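Local coordinates for ferritin (Mycoplasma penetrans, PDB 7DIE), which takes up, oxidises and stores iron in a 24-subunit ferritin shell, with atypical ferroxidase centres and B-channels as the pathway for Fe2+ uptake, at the interface of chains A and B. Coordinates in Å, arbitrary orientation; residue numbers count along the deposited sequence, not the author numbering. Chains: chain A/B, Ferritin.

The interface of chains A and B. Residues chain A 129, 132-133; chain B 122-123, 126-127.
A:Val132 touches the first turn of the chain B helix 122-150 through its CG1 methyl, which lies 3.7 Å from the CA of B:Glu123 and also near the backbone O of B:Phe122 and the CB of B:Glu126. That methyl stands anti to the backbone N (chi1 170°), a setting that points it at the backbone of the opposing helix. B:Glu126, its chain bent at chi2 (-76°), reaches between two residues of chain A. On one flank its CG is 3.6 Å from the amide oxygen OE1 of A:Gln129, the two side chains running past each other in opposite directions. On the other, its carboxylate lies against the aliphatic stem of A:Lys133, the two side chains crossing at about a right angle.

Water bridges the polar groups across the interface. Water 2 links A:Gln129 OE1, at 2.7 Å, to the backbone O of B:Phe122; water 1 links the backbone O of A:Val132 to the carboxylate oxygen OE2 of B:Glu123, at 2.7 Å. Water 3 connects the side-chain amine NZ of A:Lys133, at 2.8 Å, with OE1 of B:Glu126, at 2.6 Å, and sits over one guanidinium face of B:Arg127.

Charge may add a looser term: NZ of A:Lys133 is 4.4 Å from OE1 of B:Glu126, an opposite-charge pairing that could ease the like charges of NZ and B:Arg127 NH1. This patch illustrates how hydrated packing of a helix start against a neighbouring helix helps join subunits in the 24-mer iron-storage shell.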
# COMPACT_ATOMS: atom_id res chain seq x y z
N GLN A 129 -35.70 15.55 -25.21
CA GLN A 129 -35.00 16.67 -24.57
C GLN A 129 -33.48 16.51 -24.67
O GLN A 129 -32.76 17.49 -24.87
CB GLN A 129 -35.43 16.81 -23.11
CG GLN A 129 -36.91 17.21 -22.95
CD GLN A 129 -37.30 18.36 -23.86
OE1 GLN A 129 -36.83 19.47 -23.67
NE2 GLN A 129 -38.14 18.09 -24.86
N VAL A 132 -32.70 17.79 -28.10
CA VAL A 132 -32.78 19.24 -28.17
C VAL A 132 -31.47 19.86 -27.69
O VAL A 132 -30.89 20.73 -28.35
CB VAL A 132 -33.96 19.77 -27.33
CG1 VAL A 132 -33.86 21.31 -27.23
CG2 VAL A 132 -35.31 19.34 -27.91
N LYS A 133 -30.98 19.41 -26.54
CA LYS A 133 -29.73 19.96 -26.01
C LYS A 133 -28.55 19.58 -26.88
O LYS A 133 -27.73 20.44 -27.24
CB LYS A 133 -29.52 19.48 -24.57
CG LYS A 133 -28.34 20.14 -23.84
CD LYS A 133 -28.30 19.70 -22.38
CE LYS A 133 -27.15 20.36 -21.62
NZ LYS A 133 -27.24 21.85 -21.65
N PHE B 122 -37.83 25.46 -28.31
CA PHE B 122 -37.62 24.34 -27.40
C PHE B 122 -36.21 24.33 -26.81
O PHE B 122 -36.02 23.84 -25.70
CB PHE B 122 -37.95 23.04 -28.12
CG PHE B 122 -39.42 22.90 -28.42
CD1 PHE B 122 -40.31 22.63 -27.38
CD2 PHE B 122 -39.91 23.13 -29.69
CE1 PHE B 122 -41.69 22.55 -27.63
CE2 PHE B 122 -41.28 23.05 -29.94
CZ PHE B 122 -42.17 22.76 -28.91
N GLU B 123 -35.23 24.87 -27.54
CA GLU B 123 -33.88 24.97 -26.98
C GLU B 123 -33.84 25.86 -25.75
O GLU B 123 -33.20 25.53 -24.74
CB GLU B 123 -32.91 25.50 -28.05
CG GLU B 123 -32.71 24.50 -29.18
CD GLU B 123 -31.95 25.06 -30.35
OE1 GLU B 123 -31.75 26.29 -30.43
OE2 GLU B 123 -31.58 24.25 -31.22
N GLU B 126 -35.76 24.09 -22.90
CA GLU B 126 -34.96 23.05 -22.26
C GLU B 126 -33.94 23.65 -21.30
O GLU B 126 -33.77 23.17 -20.17
CB GLU B 126 -34.29 22.22 -23.35
CG GLU B 126 -33.67 20.91 -22.85
CD GLU B 126 -32.35 21.10 -22.10
OE1 GLU B 126 -31.58 22.05 -22.41
OE2 GLU B 126 -32.07 20.28 -21.21
N ARG B 127 -33.26 24.72 -21.71
CA ARG B 127 -32.26 25.34 -20.84
C ARG B 127 -32.90 25.90 -19.58
O ARG B 127 -32.29 25.89 -18.50
CB ARG B 127 -31.47 26.42 -21.60
CG ARG B 127 -30.51 27.33 -20.74
CD ARG B 127 -29.25 26.60 -20.19
NE ARG B 127 -29.61 25.60 -19.17
CZ ARG B 127 -28.77 24.75 -18.59
NH1 ARG B 127 -27.47 24.77 -18.88
NH2 ARG B 127 -29.24 23.86 -17.71
O HOH W 1 -31.70 21.53 -30.92
O HOH W 2 -37.82 21.46 -25.16
O HOH W 3 -29.68 22.83 -20.80